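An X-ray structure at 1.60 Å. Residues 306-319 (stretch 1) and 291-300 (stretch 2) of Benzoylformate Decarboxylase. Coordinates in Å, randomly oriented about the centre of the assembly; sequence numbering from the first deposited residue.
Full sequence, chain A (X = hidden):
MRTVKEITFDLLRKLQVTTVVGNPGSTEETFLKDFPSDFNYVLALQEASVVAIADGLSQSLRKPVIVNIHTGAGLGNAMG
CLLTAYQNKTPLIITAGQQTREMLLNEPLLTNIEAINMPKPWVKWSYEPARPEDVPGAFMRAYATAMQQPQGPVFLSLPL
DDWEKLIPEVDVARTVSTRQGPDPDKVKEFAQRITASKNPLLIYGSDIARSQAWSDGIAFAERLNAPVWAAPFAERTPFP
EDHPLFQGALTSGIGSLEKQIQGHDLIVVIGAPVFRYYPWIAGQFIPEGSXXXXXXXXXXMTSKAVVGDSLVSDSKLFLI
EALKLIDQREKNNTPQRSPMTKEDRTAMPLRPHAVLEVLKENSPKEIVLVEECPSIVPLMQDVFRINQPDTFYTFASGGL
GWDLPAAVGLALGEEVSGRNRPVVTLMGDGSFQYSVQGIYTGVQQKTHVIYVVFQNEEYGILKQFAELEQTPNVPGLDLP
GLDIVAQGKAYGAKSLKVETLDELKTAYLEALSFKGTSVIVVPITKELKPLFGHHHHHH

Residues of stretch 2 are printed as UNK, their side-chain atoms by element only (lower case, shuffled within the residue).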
# COMPACT_ATOMS: atom_id res chain seq x y z
N VAL A 306 15.43 -14.64 15.76
CA VAL A 306 15.54 -14.15 17.14
C VAL A 306 16.98 -14.14 17.64
O VAL A 306 17.32 -13.40 18.57
CB VAL A 306 14.65 -14.96 18.11
CG1 VAL A 306 13.16 -14.73 17.82
CG2 VAL A 306 14.97 -16.44 18.02
N VAL A 307 17.83 -14.95 17.02
CA VAL A 307 19.19 -15.13 17.50
C VAL A 307 20.04 -15.73 16.38
O VAL A 307 19.51 -16.36 15.46
CB VAL A 307 19.22 -16.10 18.71
CG1 VAL A 307 18.92 -17.53 18.28
CG2 VAL A 307 20.56 -16.03 19.44
N GLY A 308 21.36 -15.51 16.45
CA GLY A 308 22.28 -16.33 15.68
C GLY A 308 23.04 -15.66 14.55
O GLY A 308 22.82 -14.49 14.23
N ASP A 309 23.96 -16.42 13.97
CA ASP A 309 24.65 -16.02 12.74
C ASP A 309 24.04 -16.79 11.58
O ASP A 309 23.94 -18.02 11.61
CB ASP A 309 26.15 -16.32 12.85
CG ASP A 309 26.78 -15.67 14.07
OD1 ASP A 309 26.66 -14.44 14.22
OD2 ASP A 309 27.39 -16.39 14.89
N SER A 310 23.62 -16.06 10.55
CA SER A 310 22.90 -16.68 9.45
C SER A 310 23.58 -16.49 8.10
O SER A 310 24.44 -15.63 7.93
CB SER A 310 21.48 -16.08 9.36
OG SER A 310 21.55 -14.69 9.10
N LEU A 311 23.19 -17.33 7.15
CA LEU A 311 23.49 -17.09 5.74
C LEU A 311 22.27 -17.48 4.90
O LEU A 311 21.46 -18.32 5.32
CB LEU A 311 24.75 -17.85 5.29
CG LEU A 311 24.76 -19.38 5.30
CD1 LEU A 311 24.09 -19.94 4.05
CD2 LEU A 311 26.18 -19.89 5.39
N VAL A 312 22.14 -16.87 3.73
CA VAL A 312 21.06 -17.21 2.81
C VAL A 312 21.56 -18.20 1.77
O VAL A 312 22.58 -17.95 1.10
CB VAL A 312 20.47 -15.96 2.11
CG1 VAL A 312 19.19 -16.33 1.35
CG2 VAL A 312 20.19 -14.87 3.13
N SER A 313 20.86 -19.32 1.63
CA SER A 313 21.24 -20.35 0.67
C SER A 313 20.13 -21.37 0.49
O SER A 313 19.41 -21.70 1.44
CB SER A 313 22.50 -21.08 1.15
OG SER A 313 22.87 -22.10 0.24
N ASP A 314 20.03 -21.90 -0.72
CA ASP A 314 19.30 -23.13 -0.95
C ASP A 314 19.84 -24.19 0.01
O ASP A 314 21.05 -24.31 0.20
CB ASP A 314 19.50 -23.60 -2.39
CG ASP A 314 18.74 -24.86 -2.72
OD1 ASP A 314 17.55 -24.75 -3.08
OD2 ASP A 314 19.33 -25.96 -2.62
N SER A 315 18.95 -24.97 0.62
CA SER A 315 19.39 -25.96 1.59
C SER A 315 20.29 -27.03 0.98
O SER A 315 21.29 -27.43 1.58
CB SER A 315 18.18 -26.65 2.24
OG SER A 315 17.71 -25.88 3.33
N LYS A 316 19.93 -27.50 -0.20
CA LYS A 316 20.72 -28.54 -0.85
C LYS A 316 22.13 -28.04 -1.16
O LYS A 316 23.12 -28.71 -0.84
CB LYS A 316 20.03 -29.05 -2.12
CG LYS A 316 20.63 -30.35 -2.63
CD LYS A 316 19.87 -30.91 -3.81
CE LYS A 316 20.49 -32.22 -4.25
NZ LYS A 316 19.90 -32.73 -5.51
N LEU A 317 22.22 -26.85 -1.75
CA LEU A 317 23.51 -26.28 -2.10
C LEU A 317 24.37 -26.09 -0.85
O LEU A 317 25.57 -26.39 -0.87
CB LEU A 317 23.34 -24.97 -2.85
CG LEU A 317 22.68 -25.16 -4.21
CD1 LEU A 317 22.62 -23.86 -4.97
CD2 LEU A 317 23.43 -26.20 -5.01
N PHE A 318 23.77 -25.62 0.24
CA PHE A 318 24.54 -25.48 1.48
C PHE A 318 25.03 -26.82 2.03
O PHE A 318 26.19 -26.96 2.39
CB PHE A 318 23.77 -24.77 2.58
CG PHE A 318 24.51 -24.77 3.89
CD1 PHE A 318 25.51 -23.83 4.13
CD2 PHE A 318 24.27 -25.75 4.84
CE1 PHE A 318 26.22 -23.85 5.33
CE2 PHE A 318 24.97 -25.78 6.03
CZ PHE A 318 25.94 -24.82 6.27
N LEU A 319 24.13 -27.80 2.11
CA LEU A 319 24.50 -29.09 2.69
C LEU A 319 25.62 -29.76 1.89
O LEU A 319 26.53 -30.37 2.45
CB LEU A 319 23.27 -30.00 2.78
CG LEU A 319 22.29 -29.59 3.89
CD1 LEU A 319 20.91 -30.20 3.66
CD2 LEU A 319 22.85 -29.97 5.27
N UNK A 291 25.44 -21.03 21.11
CA UNK A 291 25.32 -20.07 20.01
C UNK A 291 24.62 -20.81 18.89
O UNK A 291 24.50 -22.04 18.92
c UNK A 291 26.68 -19.55 19.53
c UNK A 291 27.47 -18.93 20.69
o UNK A 291 27.44 -20.62 18.94
N UNK A 292 24.14 -20.06 17.90
CA UNK A 292 23.32 -20.65 16.84
C UNK A 292 23.77 -20.24 15.44
O UNK A 292 24.16 -19.09 15.22
c UNK A 292 20.79 -20.78 16.07
c UNK A 292 21.85 -20.28 17.06
c UNK A 292 19.44 -21.04 16.77
c UNK A 292 20.62 -19.78 14.94
N UNK A 293 23.70 -21.19 14.51
CA UNK A 293 23.88 -20.90 13.09
C UNK A 293 22.55 -21.16 12.39
O UNK A 293 21.83 -22.09 12.76
c UNK A 293 27.23 -22.83 12.52
c UNK A 293 26.91 -20.43 13.11
c UNK A 293 26.31 -21.82 13.16
c UNK A 293 24.94 -21.82 12.47
N UNK A 294 22.24 -20.34 11.38
CA UNK A 294 21.00 -20.50 10.60
C UNK A 294 21.28 -20.45 9.10
O UNK A 294 22.01 -19.58 8.63
o UNK A 294 18.17 -17.26 10.81
c UNK A 294 18.67 -19.53 10.19
c UNK A 294 20.01 -19.37 10.93
n UNK A 294 16.49 -18.48 9.93
c UNK A 294 17.75 -18.32 10.33
N UNK A 295 20.70 -21.38 8.35
CA UNK A 295 20.68 -21.32 6.88
C UNK A 295 19.22 -21.32 6.45
O UNK A 295 18.45 -22.18 6.89
c UNK A 295 22.85 -22.59 6.60
c UNK A 295 21.14 -22.62 4.74
c UNK A 295 21.36 -22.56 6.26
N UNK A 296 18.83 -20.35 5.62
CA UNK A 296 17.49 -20.33 5.04
C UNK A 296 17.62 -19.89 3.60
O UNK A 296 18.55 -19.15 3.27
o UNK A 296 15.31 -19.24 5.15
c UNK A 296 16.57 -19.37 5.80
N UNK A 297 16.70 -20.31 2.73
CA UNK A 297 16.75 -19.86 1.35
C UNK A 297 16.02 -18.52 1.17
O UNK A 297 15.98 -17.96 0.07
c UNK A 297 16.24 -20.94 0.39
o UNK A 297 14.39 -22.44 0.40
c UNK A 297 14.77 -21.26 0.58
o UNK A 297 13.98 -20.32 0.88
N UNK A 298 15.46 -18.00 2.26
CA UNK A 298 14.62 -16.80 2.24
C UNK A 298 15.24 -15.69 3.09
O UNK A 298 15.26 -15.79 4.32
c UNK A 298 13.25 -17.18 2.81
o UNK A 298 11.08 -16.29 3.17
o UNK A 298 12.60 -14.92 2.36
c UNK A 298 12.25 -16.04 2.77
N UNK A 299 15.75 -14.62 2.45
CA UNK A 299 16.35 -13.53 3.22
C UNK A 299 15.38 -12.94 4.26
O UNK A 299 15.81 -12.37 5.26
c UNK A 299 16.84 -13.28 0.88
c UNK A 299 16.70 -12.49 2.15
c UNK A 299 15.78 -14.36 1.00
N UNK A 300 14.07 -13.07 4.04
CA UNK A 300 13.11 -12.58 5.03
C UNK A 300 13.27 -13.34 6.35
O UNK A 300 13.23 -12.73 7.43
n UNK A 300 10.55 -10.94 5.75
c UNK A 300 10.64 -12.25 5.54
o UNK A 300 9.95 -13.07 6.14
c UNK A 300 11.68 -12.69 4.51
O HOH W 1 26.16 -17.56 16.70
O HOH W 2 20.08 -16.30 12.65
O HOH W 3 16.25 -24.45 0.02

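Position 291 carries three side-chain atoms, a carbon bearing one oxygen and one carbon; the fork at CB with mixed elements gives Thr-291, which makes no contact with stretch 1. Position 292 has four carbons forked at the second, and its CB points toward stretch 1. Branching at the second carbon identifies Leu-292, whose CD1 lies 3.9 Å from Val-307 CG1 and whose CD2 lies 3.6 Å from Val-307 O. An ideal CB on Gly-308 would fall 2.4 Å from Leu-292 CD2, and the Gly-308 backbone angles (112/174) themselves call for glycine.

Position 293 repeats the four-carbon fork, so it is Leu-293; its CD2 approaches Asp-309 CB at 4.2 Å, on the face that Asp-309 shares. At 294 an unbranched run of three carbons ends in one oxygen and one nitrogen, the amide of Gln-294. Gln-294 OE1 sits 3.8 Å from Ser-310 CB and NE2 is hydrogen-bonded elsewhere in the structure.

Position 295 shows three carbons, forked at CB with no oxygen: Val-295. It has the largest area covered in either stretch, 98 Å². Val-295 CG2 lies 3.6 Å from the centroid of the Phe-318 ring, 2° off the ring normal, a CH-pi contact over the face, and also 3.9 Å from Leu-311 CD1.

One carbon and one oxygen at 296 make Ser-296; its OG accepts from the N of position 298 at 3.1 Å. Two carbons, the second carrying two oxygens and no nitrogen, make 297 a carboxylate one carbon past CB: Asp-297. Asp-297 CB lies 4.0 Å from Asp-314 CA, and water 3 donates to Asp-297 OD2 (2.8 Å) and accepts from Ser-315 N (2.8 Å). The same pattern at 298, where one oxygen accepts from the N of position 300 at 2.9 Å as a helix cap, is read as Asp-298. At 299 three carbons close a ring onto the backbone N: Pro-299, with CG 3.9 Å from Val-312 CG1. Position 300 has two carbons, the second with one oxygen and one nitrogen, hence Asn-300, out of reach of stretch 1.

The contact is a parallel strand pairing, the axes 12° apart. Its ladder alternates: Asp-309 N to Leu-292 O (3.0 Å), Gln-294 N to Asp-309 O (2.9 Å), Leu-311 N to Gln-294 O (2.9 Å), a weak Ser-296 N to Leu-311 O (3.3 Å), then Ser-313 N to Ser-296 O (2.8 Å). Val-295 packs against Leu-311 and Phe-318 on one face, while Val-312 meets Pro-299 from the other. Water 1 donates to Leu-292 O (2.9 Å) and Asp-309 OD2 (2.5 Å), bridging the strands.

Stretch 2 291-300: TLLQVSDDPN
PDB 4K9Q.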